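Local coordinates for protein thermostable carboxypeptidase 1 (PDB 1KA2) that removes amino acids one after another from the C-terminus of peptides, with broad specificity, as a cobalt-dependent metallocarboxypeptidase of the M32 family, at residues A[318-323]-A[333-338]; A[312-317]-A[447-452]; A[209-214]-A[325-330]. All blocks are in the same frame, centred on the assembly; numbering follows the deposited sequence.

Contact 1 of 3, residues A[318-323]-A[333-338]; sequences LIYPVL and YTPEDV
Y320, on helix 313-326, lies across P335 and reaches the backbone of Y333, giving a compact example of how one tyrosine can tie a helix to the start of the next. Its CB points toward the segment 333-338, and chi1 (-176°) sets CG anti to the backbone N. From CB outward, CG is the first ring atom to meet the proline, at its CB. CD1 comes next, 3.8 Å from P335 CA, and V338 CG2 sits at the ring edge, 4.2 Å from Y320 CD1. Y320 CE1 lies 3.5 Å from P335 N, and Y320 CZ is 3.4 Å from P335 CD. That methylene is placed over one face of the ring, 3.7 Å from the Y320 ring centroid and 24° off its normal, a CH-pi contact displaced toward the rim. At the tip, Y320 OH donates to Y333 O over 2.9 Å, in the plane of the carbonyl and on a lone pair, with a C=O...donor angle of 140°. An alanine in place of Y320 would probably leave Y333 O without this donor and open a gap beside P335 and V338. One turn further along, L323 CD1 meets V338 CG1 tip to tip at 4.0 Å, while M330 packs on both Y320 and V338. The carbonyl taken by the tyrosine immediately precedes a capping box: T334 OG1 accepts from D337 N, and D337 OD1 accepts in return from T334 N. The arrangement packs two successive helices of the mostly helical M32 fold, the tyrosine of helix 313-326 gripping the chain just before the N-cap of helix 335-342.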
ATOM      1  N   LEU A 318       4.539  26.763  23.559  1.00 44.17           N
ATOM      2  CA  LEU A 318       3.314  26.332  22.891  1.00 42.78           C
ATOM      3  C   LEU A 318       2.886  24.905  23.216  1.00 42.28           C
ATOM      4  O   LEU A 318       1.700  24.621  23.384  1.00 40.98           O
ATOM      5  CB  LEU A 318       3.494  26.452  21.376  1.00 40.49           C
ATOM      6  CG  LEU A 318       2.404  25.770  20.539  1.00 39.97           C
ATOM      7  CD1 LEU A 318       1.051  26.438  20.822  1.00 36.26           C
ATOM      8  CD2 LEU A 318       2.776  25.849  19.053  1.00 37.32           C
ATOM      9  N   ILE A 319       3.863  24.007  23.285  1.00 43.66           N
ATOM     10  CA  ILE A 319       3.604  22.593  23.550  1.00 44.79           C
ATOM     11  C   ILE A 319       3.663  22.226  25.036  1.00 44.59           C
ATOM     12  O   ILE A 319       3.121  21.193  25.463  1.00 42.80           O
ATOM     13  CB  ILE A 319       4.632  21.712  22.801  1.00 45.27           C
ATOM     14  CG1 ILE A 319       4.862  22.265  21.396  1.00 48.03           C
ATOM     15  CG2 ILE A 319       4.140  20.270  22.716  1.00 48.70           C
ATOM     16  CD1 ILE A 319       3.606  22.473  20.581  1.00 49.03           C
ATOM     17  N   TYR A 320       4.319  23.078  25.819  1.00 44.41           N
ATOM     18  CA  TYR A 320       4.488  22.841  27.248  1.00 44.31           C
ATOM     19  C   TYR A 320       3.226  22.335  27.955  1.00 44.29           C
ATOM     20  O   TYR A 320       3.257  21.305  28.631  1.00 44.97           O
ATOM     21  CB  TYR A 320       5.000  24.113  27.946  1.00 44.73           C
ATOM     22  CG  TYR A 320       5.291  23.897  29.407  1.00 43.59           C
ATOM     23  CD1 TYR A 320       6.293  23.016  29.807  1.00 43.62           C
ATOM     24  CD2 TYR A 320       4.523  24.520  30.392  1.00 44.00           C
ATOM     25  CE1 TYR A 320       6.523  22.753  31.146  1.00 46.32           C
ATOM     26  CE2 TYR A 320       4.745  24.264  31.741  1.00 45.26           C
ATOM     27  CZ  TYR A 320       5.747  23.377  32.110  1.00 46.66           C
ATOM     28  OH  TYR A 320       5.980  23.099  33.437  1.00 50.43           O
ATOM     29  N   PRO A 321       2.100  23.049  27.810  1.00 43.99           N
ATOM     30  CA  PRO A 321       0.888  22.574  28.486  1.00 44.79           C
ATOM     31  C   PRO A 321       0.457  21.164  28.077  1.00 44.66           C
ATOM     32  O   PRO A 321      -0.023  20.388  28.907  1.00 44.41           O
ATOM     33  CB  PRO A 321      -0.151  23.651  28.149  1.00 42.72           C
ATOM     34  CG  PRO A 321       0.385  24.297  26.900  1.00 45.24           C
ATOM     35  CD  PRO A 321       1.866  24.336  27.135  1.00 43.50           C
ATOM     36  N   VAL A 322       0.648  20.837  26.803  1.00 44.33           N
ATOM     37  CA  VAL A 322       0.284  19.527  26.284  1.00 42.07           C
ATOM     38  C   VAL A 322       1.167  18.440  26.878  1.00 40.76           C
ATOM     39  O   VAL A 322       0.712  17.322  27.133  1.00 39.34           O
ATOM     40  CB  VAL A 322       0.404  19.494  24.758  1.00 42.01           C
ATOM     41  CG1 VAL A 322       0.044  18.112  24.235  1.00 40.74           C
ATOM     42  CG2 VAL A 322      -0.514  20.547  24.161  1.00 43.78           C
ATOM     43  N   LEU A 323       2.436  18.773  27.086  1.00 40.64           N
ATOM     44  CA  LEU A 323       3.382  17.834  27.672  1.00 40.93           C
ATOM     45  C   LEU A 323       2.947  17.521  29.109  1.00 41.47           C
ATOM     46  O   LEU A 323       2.995  16.374  29.552  1.00 39.99           O
ATOM     47  CB  LEU A 323       4.797  18.437  27.674  1.00 39.27           C
ATOM     48  CG  LEU A 323       5.519  18.649  26.339  1.00 40.76           C
ATOM     49  CD1 LEU A 323       6.928  19.184  26.607  1.00 40.08           C
ATOM     50  CD2 LEU A 323       5.598  17.336  25.566  1.00 39.14           C
ATOM     51  N   TYR A 333       9.203  19.286  35.965  1.00 50.66           N
ATOM     52  CA  TYR A 333      10.013  20.153  35.119  1.00 49.08           C
ATOM     53  C   TYR A 333       9.297  21.417  34.660  1.00 48.56           C
ATOM     54  O   TYR A 333       8.066  21.466  34.579  1.00 48.27           O
ATOM     55  CB  TYR A 333      10.533  19.390  33.894  1.00 47.05           C
ATOM     56  CG  TYR A 333      11.264  18.114  34.226  1.00 44.99           C
ATOM     57  CD1 TYR A 333      10.564  16.923  34.426  1.00 43.43           C
ATOM     58  CD2 TYR A 333      12.654  18.098  34.364  1.00 43.59           C
ATOM     59  CE1 TYR A 333      11.230  15.742  34.757  1.00 42.54           C
ATOM     60  CE2 TYR A 333      13.330  16.920  34.695  1.00 42.97           C
ATOM     61  CZ  TYR A 333      12.613  15.749  34.886  1.00 42.77           C
ATOM     62  OH  TYR A 333      13.278  14.588  35.188  1.00 44.34           O
ATOM     63  N   THR A 334      10.089  22.440  34.354  1.00 48.36           N
ATOM     64  CA  THR A 334       9.553  23.720  33.898  1.00 48.67           C
ATOM     65  C   THR A 334       9.813  23.863  32.401  1.00 49.59           C
ATOM     66  O   THR A 334      10.550  23.069  31.813  1.00 49.16           O
ATOM     67  CB  THR A 334      10.260  24.884  34.591  1.00 48.34           C
ATOM     68  OG1 THR A 334      11.527  25.104  33.959  1.00 46.14           O
ATOM     69  CG2 THR A 334      10.486  24.554  36.058  1.00 48.02           C
ATOM     70  N   PRO A 335       9.203  24.873  31.760  1.00 49.91           N
ATOM     71  CA  PRO A 335       9.410  25.080  30.324  1.00 50.74           C
ATOM     72  C   PRO A 335      10.869  25.364  29.940  1.00 51.41           C
ATOM     73  O   PRO A 335      11.273  25.108  28.800  1.00 50.38           O
ATOM     74  CB  PRO A 335       8.465  26.244  29.990  1.00 50.41           C
ATOM     75  CG  PRO A 335       8.228  26.904  31.310  1.00 51.83           C
ATOM     76  CD  PRO A 335       8.139  25.756  32.261  1.00 49.92           C
ATOM     77  N   GLU A 336      11.652  25.893  30.882  1.00 51.18           N
ATOM     78  CA  GLU A 336      13.069  26.165  30.616  1.00 50.65           C
ATOM     79  C   GLU A 336      13.785  24.820  30.606  1.00 48.80           C
ATOM     80  O   GLU A 336      14.724  24.605  29.843  1.00 49.76           O
ATOM     81  CB  GLU A 336      13.684  27.065  31.698  1.00 51.39           C
ATOM     82  CG  GLU A 336      13.952  28.508  31.261  1.00 53.85           C
ATOM     83  CD  GLU A 336      15.018  28.632  30.171  1.00 54.34           C
ATOM     84  OE1 GLU A 336      16.165  28.185  30.390  1.00 54.47           O
ATOM     85  OE2 GLU A 336      14.708  29.191  29.094  1.00 53.87           O
ATOM     86  N   ASP A 337      13.333  23.919  31.467  1.00 47.85           N
ATOM     87  CA  ASP A 337      13.909  22.586  31.546  1.00 48.15           C
ATOM     88  C   ASP A 337      13.705  21.885  30.212  1.00 46.06           C
ATOM     89  O   ASP A 337      14.572  21.151  29.746  1.00 46.38           O
ATOM     90  CB  ASP A 337      13.232  21.776  32.655  1.00 51.32           C
ATOM     91  CG  ASP A 337      13.879  21.983  34.010  1.00 52.27           C
ATOM     92  OD1 ASP A 337      13.215  21.705  35.033  1.00 52.25           O
ATOM     93  OD2 ASP A 337      15.054  22.406  34.050  1.00 54.71           O
ATOM     94  N   VAL A 338      12.548  22.115  29.601  1.00 43.72           N
ATOM     95  CA  VAL A 338      12.248  21.504  28.319  1.00 42.47           C
ATOM     96  C   VAL A 338      13.103  22.181  27.264  1.00 42.35           C
ATOM     97  O   VAL A 338      13.615  21.526  26.356  1.00 40.31           O
ATOM     98  CB  VAL A 338      10.749  21.644  27.949  1.00 41.45           C
ATOM     99  CG1 VAL A 338      10.488  20.996  26.593  1.00 38.54           C
ATOM    100  CG2 VAL A 338       9.876  20.981  29.029  1.00 38.27           C
TER

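Contact 2 of 3, residues A[312-317]-A[447-452]; sequences SKEFVE and KVAKAE
E314 and A449 mark the closest approach of the two backbones, their CA atoms only 4.6 Å apart where the first turn of helix 313-326 meets the last turn of helix 444-450. Such closeness goes with an alanine at the point of approach, its side chain a single methyl; segment 447-452 meets its neighbour through V448 and the backbone N and CB of A449. The methyl V448 CG1, anti to its backbone N (chi1 166°), points into the opposing turn. It lies 3.7 Å from F315 N and 3.8 Å from E314 CB, with F315 CB a little further off. E314 CB also meets A449 CB at 3.9 Å, and E314 CG approaches that same methyl. Beyond CG the glutamate chain bends at chi2 (71°) and its end, close to the like-charged E445, leads away from segment 447-452, so its aliphatic base alone does the packing. No hydrogen bond crosses between the segments. Within segment 312-317, S312 OG accepts from F315 N over 3.3 Å as an N-cap, and also bonds to I309 O. F315 and V448 both rest on I309 of helix 295-309, the helix that supplies the metal ligand E299. What results is the packing of a capped N-terminal turn against a helix C-terminus that closes in a Schellman motif, with A451 at positive phi and A451 N and E452 N bonded back to V448 O and K447 O.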
ATOM      1  N   SER A 312      13.037  26.086  19.249  1.00 39.96           N
ATOM      2  CA  SER A 312      12.922  27.477  19.685  1.00 40.63           C
ATOM      3  C   SER A 312      12.138  27.548  20.999  1.00 40.86           C
ATOM      4  O   SER A 312      11.288  26.695  21.276  1.00 38.56           O
ATOM      5  CB  SER A 312      12.212  28.329  18.622  1.00 39.20           C
ATOM      6  OG  SER A 312      10.821  28.087  18.622  1.00 41.38           O
ATOM      7  N   LYS A 313      12.419  28.567  21.803  1.00 40.92           N
ATOM      8  CA  LYS A 313      11.744  28.736  23.088  1.00 40.80           C
ATOM      9  C   LYS A 313      10.225  28.827  22.929  1.00 39.51           C
ATOM     10  O   LYS A 313       9.468  28.302  23.749  1.00 38.44           O
ATOM     11  CB  LYS A 313      12.269  29.995  23.762  1.00 43.58           C
ATOM     12  CG  LYS A 313      11.740  30.210  25.151  1.00 48.44           C
ATOM     13  CD  LYS A 313      12.198  29.082  26.032  1.00 50.12           C
ATOM     14  CE  LYS A 313      11.826  29.299  27.478  1.00 51.13           C
ATOM     15  NZ  LYS A 313      12.457  28.244  28.305  1.00 51.81           N
ATOM     16  N   GLU A 314       9.792  29.494  21.864  1.00 38.66           N
ATOM     17  CA  GLU A 314       8.373  29.663  21.583  1.00 37.45           C
ATOM     18  C   GLU A 314       7.642  28.340  21.340  1.00 36.53           C
ATOM     19  O   GLU A 314       6.557  28.112  21.875  1.00 34.83           O
ATOM     20  CB  GLU A 314       8.178  30.583  20.374  1.00 39.38           C
ATOM     21  CG  GLU A 314       8.654  32.016  20.541  1.00 41.18           C
ATOM     22  CD  GLU A 314      10.171  32.146  20.569  1.00 41.39           C
ATOM     23  OE1 GLU A 314      10.861  31.448  19.787  1.00 41.91           O
ATOM     24  OE2 GLU A 314      10.658  32.968  21.369  1.00 43.89           O
ATOM     25  N   PHE A 315       8.229  27.467  20.526  1.00 37.06           N
ATOM     26  CA  PHE A 315       7.600  26.175  20.252  1.00 36.16           C
ATOM     27  C   PHE A 315       7.474  25.407  21.572  1.00 37.58           C
ATOM     28  O   PHE A 315       6.494  24.708  21.815  1.00 38.66           O
ATOM     29  CB  PHE A 315       8.432  25.362  19.236  1.00 34.38           C
ATOM     30  CG  PHE A 315       7.786  24.057  18.838  1.00 34.50           C
ATOM     31  CD1 PHE A 315       6.725  24.039  17.937  1.00 33.24           C
ATOM     32  CD2 PHE A 315       8.192  22.862  19.425  1.00 33.62           C
ATOM     33  CE1 PHE A 315       6.063  22.850  17.636  1.00 32.59           C
ATOM     34  CE2 PHE A 315       7.541  21.666  19.135  1.00 35.20           C
ATOM     35  CZ  PHE A 315       6.468  21.660  18.231  1.00 32.50           C
ATOM     36  N   VAL A 316       8.462  25.569  22.442  1.00 37.78           N
ATOM     37  CA  VAL A 316       8.454  24.901  23.737  1.00 39.28           C
ATOM     38  C   VAL A 316       7.303  25.391  24.620  1.00 41.78           C
ATOM     39  O   VAL A 316       6.652  24.591  25.306  1.00 41.22           O
ATOM     40  CB  VAL A 316       9.804  25.097  24.481  1.00 38.93           C
ATOM     41  CG1 VAL A 316       9.637  24.765  25.973  1.00 35.10           C
ATOM     42  CG2 VAL A 316      10.874  24.206  23.822  1.00 38.17           C
ATOM     43  N   GLU A 317       7.076  26.706  24.625  1.00 42.90           N
ATOM     44  CA  GLU A 317       5.993  27.292  25.422  1.00 44.65           C
ATOM     45  C   GLU A 317       4.649  26.833  24.881  1.00 43.82           C
ATOM     46  O   GLU A 317       3.744  26.534  25.644  1.00 43.56           O
ATOM     47  CB  GLU A 317       6.054  28.820  25.397  1.00 46.16           C
ATOM     48  CG  GLU A 317       7.248  29.406  26.119  1.00 52.26           C
ATOM     49  CD  GLU A 317       7.388  30.909  25.917  1.00 55.50           C
ATOM     50  OE1 GLU A 317       8.344  31.495  26.477  1.00 57.15           O
ATOM     51  OE2 GLU A 317       6.543  31.490  25.199  1.00 57.00           O
ATOM     52  N   LYS A 447       4.282  34.543  16.279  1.00 43.99           N
ATOM     53  CA  LYS A 447       3.329  33.674  15.596  1.00 42.65           C
ATOM     54  C   LYS A 447       3.515  32.198  15.987  1.00 41.37           C
ATOM     55  O   LYS A 447       2.534  31.465  16.121  1.00 40.30           O
ATOM     56  CB  LYS A 447       3.436  33.834  14.078  1.00 42.03           C
ATOM     57  CG  LYS A 447       2.909  35.175  13.563  1.00 43.30           C
ATOM     58  CD  LYS A 447       2.799  35.205  12.042  1.00 43.41           C
ATOM     59  CE  LYS A 447       2.417  36.591  11.533  1.00 45.14           C
ATOM     60  NZ  LYS A 447       1.158  37.093  12.145  1.00 46.17           N
ATOM     61  N   VAL A 448       4.758  31.764  16.178  1.00 39.01           N
ATOM     62  CA  VAL A 448       5.006  30.376  16.572  1.00 38.40           C
ATOM     63  C   VAL A 448       4.389  30.091  17.943  1.00 39.58           C
ATOM     64  O   VAL A 448       3.681  29.095  18.128  1.00 38.40           O
ATOM     65  CB  VAL A 448       6.518  30.061  16.632  1.00 36.29           C
ATOM     66  CG1 VAL A 448       6.765  28.727  17.368  1.00 34.51           C
ATOM     67  CG2 VAL A 448       7.071  29.984  15.224  1.00 34.36           C
ATOM     68  N   ALA A 449       4.660  30.976  18.895  1.00 39.50           N
ATOM     69  CA  ALA A 449       4.150  30.830  20.251  1.00 41.08           C
ATOM     70  C   ALA A 449       2.633  30.789  20.299  1.00 41.74           C
ATOM     71  O   ALA A 449       2.060  30.239  21.236  1.00 42.70           O
ATOM     72  CB  ALA A 449       4.665  31.965  21.134  1.00 40.21           C
ATOM     73  N   LYS A 450       1.978  31.360  19.293  1.00 42.35           N
ATOM     74  CA  LYS A 450       0.519  31.368  19.271  1.00 44.62           C
ATOM     75  C   LYS A 450      -0.105  30.350  18.319  1.00 44.49           C
ATOM     76  O   LYS A 450      -1.326  30.268  18.199  1.00 44.46           O
ATOM     77  CB  LYS A 450       0.016  32.775  18.946  1.00 46.09           C
ATOM     78  CG  LYS A 450       0.274  33.771  20.060  1.00 48.19           C
ATOM     79  CD  LYS A 450      -0.143  35.170  19.657  1.00 50.68           C
ATOM     80  CE  LYS A 450       0.147  36.175  20.758  1.00 51.35           C
ATOM     81  NZ  LYS A 450      -0.109  37.564  20.281  1.00 52.72           N
ATOM     82  N   ALA A 451       0.744  29.570  17.654  1.00 45.23           N
ATOM     83  CA  ALA A 451       0.306  28.541  16.718  1.00 43.16           C
ATOM     84  C   ALA A 451      -0.256  29.113  15.418  1.00 42.38           C
ATOM     85  O   ALA A 451      -1.080  28.480  14.753  1.00 40.10           O
ATOM     86  CB  ALA A 451      -0.725  27.618  17.384  1.00 43.80           C
ATOM     87  N   GLU A 452       0.190  30.309  15.056  1.00 41.25           N
ATOM     88  CA  GLU A 452      -0.252  30.934  13.814  1.00 41.41           C
ATOM     89  C   GLU A 452       0.778  30.630  12.726  1.00 40.06           C
ATOM     90  O   GLU A 452       1.622  31.472  12.392  1.00 38.28           O
ATOM     91  CB  GLU A 452      -0.382  32.441  14.006  1.00 44.17           C
ATOM     92  CG  GLU A 452      -1.478  32.832  14.983  1.00 50.16           C
ATOM     93  CD  GLU A 452      -1.459  34.312  15.308  1.00 53.47           C
ATOM     94  OE1 GLU A 452      -1.392  35.136  14.367  1.00 55.50           O
ATOM     95  OE2 GLU A 452      -1.515  34.650  16.507  1.00 55.83           O
TER

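Contact 3 of 3, residues A[209-214]-A[325-330]; sequences REWMER and ENLPFM
W211 and N326 bring the two backbones nearest, with CA atoms 5.5 Å apart, where helix 209-223 passes the C-terminal end of helix 313-326. The indole receives two neighbours on one face. N326 O sits above its pyrrole part, 3.4 Å from W211 CG, and P328 CD lies over the six-membered ring, 3.6 Å from its centroid and 19° off the normal. This tryptophan-proline CH-pi contact illustrates how an aromatic can pack against a chain leaving a helix: L327 is the first residue to depart from helical geometry, and P328 opens a 3-10 segment. F329 CE2 meets the indole at its edge. L327 CD2 touches both W211 CB, at 3.8 Å, and M212 SD, at 3.7 Å, the methionine and leucine side chains crossing at about a right angle. M212 in turn packs on T263 and I264 of helix 261-278, which carries the HEXXH motif. R214, exposed and bent at chi3 (-90°), turns its NE to N326 OD1, 2.7 Å away and in the guanidinium plane, though the N-H...acceptor angle is only 138°. N326 ND2 bonds to V322 O, one turn back, and the two bonds help to set the amide's orientation.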
ATOM      1  N   ARG A 209       3.654   4.600  24.936  1.00 44.31           N
ATOM      2  CA  ARG A 209       3.342   5.033  23.578  1.00 44.95           C
ATOM      3  C   ARG A 209       2.177   6.012  23.428  1.00 44.61           C
ATOM      4  O   ARG A 209       2.351   7.115  22.916  1.00 45.28           O
ATOM      5  CB  ARG A 209       3.092   3.820  22.680  1.00 45.06           C
ATOM      6  CG  ARG A 209       2.812   4.194  21.233  1.00 46.86           C
ATOM      7  CD  ARG A 209       2.910   2.994  20.310  1.00 47.32           C
ATOM      8  NE  ARG A 209       2.260   3.260  19.030  1.00 49.92           N
ATOM      9  CZ  ARG A 209       2.251   2.418  18.000  1.00 49.90           C
ATOM     10  NH1 ARG A 209       2.866   1.243  18.091  1.00 50.86           N
ATOM     11  NH2 ARG A 209       1.618   2.747  16.881  1.00 47.98           N
ATOM     12  N   GLU A 210       0.995   5.616  23.881  1.00 44.35           N
ATOM     13  CA  GLU A 210      -0.180   6.467  23.748  1.00 44.21           C
ATOM     14  C   GLU A 210      -0.013   7.893  24.259  1.00 42.25           C
ATOM     15  O   GLU A 210      -0.633   8.807  23.727  1.00 41.17           O
ATOM     16  CB  GLU A 210      -1.390   5.813  24.422  1.00 47.41           C
ATOM     17  CG  GLU A 210      -1.871   4.549  23.717  1.00 51.96           C
ATOM     18  CD  GLU A 210      -3.260   4.115  24.169  1.00 55.73           C
ATOM     19  OE1 GLU A 210      -4.198   4.933  24.061  1.00 57.82           O
ATOM     20  OE2 GLU A 210      -3.418   2.960  24.625  1.00 58.32           O
ATOM     21  N   TRP A 211       0.813   8.089  25.282  1.00 40.53           N
ATOM     22  CA  TRP A 211       1.024   9.432  25.815  1.00 41.49           C
ATOM     23  C   TRP A 211       1.608  10.372  24.762  1.00 39.98           C
ATOM     24  O   TRP A 211       1.084  11.459  24.538  1.00 38.58           O
ATOM     25  CB  TRP A 211       1.976   9.415  27.018  1.00 43.86           C
ATOM     26  CG  TRP A 211       1.475   8.701  28.236  1.00 46.19           C
ATOM     27  CD1 TRP A 211       0.213   8.226  28.456  1.00 46.67           C
ATOM     28  CD2 TRP A 211       2.232   8.397  29.415  1.00 47.23           C
ATOM     29  NE1 TRP A 211       0.140   7.642  29.697  1.00 46.71           N
ATOM     30  CE2 TRP A 211       1.363   7.732  30.308  1.00 47.33           C
ATOM     31  CE3 TRP A 211       3.560   8.623  29.805  1.00 46.10           C
ATOM     32  CZ2 TRP A 211       1.779   7.287  31.568  1.00 47.88           C
ATOM     33  CZ3 TRP A 211       3.975   8.182  31.059  1.00 46.95           C
ATOM     34  CH2 TRP A 211       3.086   7.521  31.924  1.00 48.23           C
ATOM     35  N   MET A 212       2.699   9.944  24.127  1.00 38.62           N
ATOM     36  CA  MET A 212       3.359  10.763  23.123  1.00 37.56           C
ATOM     37  C   MET A 212       2.610  10.844  21.811  1.00 38.47           C
ATOM     38  O   MET A 212       2.732  11.838  21.093  1.00 36.69           O
ATOM     39  CB  MET A 212       4.788  10.271  22.869  1.00 36.71           C
ATOM     40  CG  MET A 212       5.737  10.613  24.003  1.00 35.82           C
ATOM     41  SD  MET A 212       5.512  12.328  24.519  1.00 37.49           S
ATOM     42  CE  MET A 212       6.215  13.183  23.128  1.00 37.18           C
ATOM     43  N   GLU A 213       1.833   9.815  21.482  1.00 38.98           N
ATOM     44  CA  GLU A 213       1.095   9.885  20.232  1.00 43.26           C
ATOM     45  C   GLU A 213      -0.003  10.939  20.365  1.00 42.86           C
ATOM     46  O   GLU A 213      -0.455  11.507  19.371  1.00 43.73           O
ATOM     47  CB  GLU A 213       0.554   8.498  19.799  1.00 43.73           C
ATOM     48  CG  GLU A 213      -0.511   7.843  20.642  1.00 47.30           C
ATOM     49  CD  GLU A 213      -0.784   6.412  20.185  1.00 48.54           C
ATOM     50  OE1 GLU A 213      -1.784   5.811  20.622  1.00 51.88           O
ATOM     51  OE2 GLU A 213       0.011   5.879  19.391  1.00 48.46           O
ATOM     52  N   ARG A 214      -0.401  11.228  21.603  1.00 43.86           N
ATOM     53  CA  ARG A 214      -1.402  12.258  21.850  1.00 43.49           C
ATOM     54  C   ARG A 214      -0.716  13.617  21.651  1.00 42.73           C
ATOM     55  O   ARG A 214      -1.310  14.558  21.119  1.00 43.68           O
ATOM     56  CB  ARG A 214      -1.959  12.159  23.282  1.00 45.21           C
ATOM     57  CG  ARG A 214      -2.979  11.037  23.504  1.00 46.39           C
ATOM     58  CD  ARG A 214      -3.820  11.276  24.765  1.00 48.77           C
ATOM     59  NE  ARG A 214      -3.249  10.702  25.982  1.00 49.69           N
ATOM     60  CZ  ARG A 214      -3.295   9.408  26.289  1.00 50.83           C
ATOM     61  NH1 ARG A 214      -3.885   8.552  25.468  1.00 50.65           N
ATOM     62  NH2 ARG A 214      -2.760   8.970  27.420  1.00 51.56           N
ATOM     63  N   GLU A 325      -0.124  17.774  30.398  1.00 45.94           N
ATOM     64  CA  GLU A 325      -1.378  17.021  30.392  1.00 45.93           C
ATOM     65  C   GLU A 325      -1.191  15.521  30.191  1.00 44.54           C
ATOM     66  O   GLU A 325      -1.839  14.714  30.852  1.00 43.04           O
ATOM     67  CB  GLU A 325      -2.305  17.534  29.283  1.00 48.04           C
ATOM     68  CG  GLU A 325      -2.996  18.854  29.567  1.00 50.58           C
ATOM     69  CD  GLU A 325      -3.819  19.339  28.382  1.00 54.29           C
ATOM     70  OE1 GLU A 325      -4.653  18.552  27.866  1.00 53.71           O
ATOM     71  OE2 GLU A 325      -3.631  20.508  27.971  1.00 54.12           O
ATOM     72  N   ASN A 326      -0.292  15.158  29.282  1.00 43.57           N
ATOM     73  CA  ASN A 326      -0.061  13.760  28.946  1.00 42.25           C
ATOM     74  C   ASN A 326       1.127  13.055  29.584  1.00 43.07           C
ATOM     75  O   ASN A 326       1.188  11.825  29.577  1.00 42.97           O
ATOM     76  CB  ASN A 326       0.039  13.638  27.426  1.00 41.97           C
ATOM     77  CG  ASN A 326      -1.279  13.925  26.733  1.00 41.11           C
ATOM     78  OD1 ASN A 326      -2.147  13.056  26.648  1.00 40.53           O
ATOM     79  ND2 ASN A 326      -1.441  15.153  26.246  1.00 39.90           N
ATOM     80  N   LEU A 327       2.073  13.810  30.132  1.00 42.84           N
ATOM     81  CA  LEU A 327       3.243  13.190  30.744  1.00 42.98           C
ATOM     82  C   LEU A 327       3.313  13.448  32.253  1.00 43.69           C
ATOM     83  O   LEU A 327       3.549  14.579  32.691  1.00 42.87           O
ATOM     84  CB  LEU A 327       4.506  13.702  30.053  1.00 43.33           C
ATOM     85  CG  LEU A 327       4.503  13.593  28.520  1.00 42.96           C
ATOM     86  CD1 LEU A 327       5.748  14.263  27.963  1.00 40.68           C
ATOM     87  CD2 LEU A 327       4.444  12.132  28.088  1.00 40.58           C
ATOM     88  N   PRO A 328       3.108  12.391  33.066  1.00 42.70           N
ATOM     89  CA  PRO A 328       3.137  12.477  34.531  1.00 43.91           C
ATOM     90  C   PRO A 328       4.443  13.049  35.066  1.00 44.94           C
ATOM     91  O   PRO A 328       4.436  13.947  35.904  1.00 44.25           O
ATOM     92  CB  PRO A 328       2.936  11.028  34.969  1.00 43.00           C
ATOM     93  CG  PRO A 328       2.083  10.470  33.878  1.00 44.06           C
ATOM     94  CD  PRO A 328       2.753  11.027  32.639  1.00 41.87           C
ATOM     95  N   PHE A 329       5.560  12.522  34.572  1.00 46.10           N
ATOM     96  CA  PHE A 329       6.874  12.972  35.008  1.00 46.39           C
ATOM     97  C   PHE A 329       7.146  14.430  34.671  1.00 47.37           C
ATOM     98  O   PHE A 329       8.173  14.979  35.076  1.00 48.10           O
ATOM     99  CB  PHE A 329       7.958  12.082  34.401  1.00 47.11           C
ATOM    100  CG  PHE A 329       7.938  12.039  32.903  1.00 47.23           C
ATOM    101  CD1 PHE A 329       8.420  13.108  32.155  1.00 47.02           C
ATOM    102  CD2 PHE A 329       7.449  10.920  32.242  1.00 47.60           C
ATOM    103  CE1 PHE A 329       8.416  13.058  30.772  1.00 47.36           C
ATOM    104  CE2 PHE A 329       7.439  10.861  30.861  1.00 46.78           C
ATOM    105  CZ  PHE A 329       7.926  11.932  30.124  1.00 47.36           C
ATOM    106  N   MET A 330       6.239  15.063  33.927  1.00 48.23           N
ATOM    107  CA  MET A 330       6.423  16.470  33.588  1.00 48.41           C
ATOM    108  C   MET A 330       6.096  17.382  34.760  1.00 50.31           C
ATOM    109  O   MET A 330       6.436  18.564  34.732  1.00 50.86           O
ATOM    110  CB  MET A 330       5.572  16.880  32.379  1.00 47.17           C
ATOM    111  CG  MET A 330       6.306  16.779  31.052  1.00 45.75           C
ATOM    112  SD  MET A 330       7.877  17.648  31.041  1.00 45.52           S
ATOM    113  CE  MET A 330       7.279  19.318  30.807  1.00 42.96           C
TER

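How the contacts relate
Helix 313-326 runs through all three contacts and shows how one helix can gather distant parts of a chain. Its first turn serves contact 2, its middle contact 1 and its C-terminal end contact 3. Contact 1 is local, joining neighbouring helices, whereas contacts 2 and 3 bridge 129 and 110 residues, and their segments alternate along the chain. Centres of contacts 1 and 2 are 11 Å apart, joined by the salt bridge of K313 with E336; those of contacts 1 and 3 are 12 Å apart and meet through M330. Contacts 2 and 3, about 20 Å between centres, do not touch. Together they unite helices 209-223, 335-342 and 444-450 around one helix on one side of the peptidase.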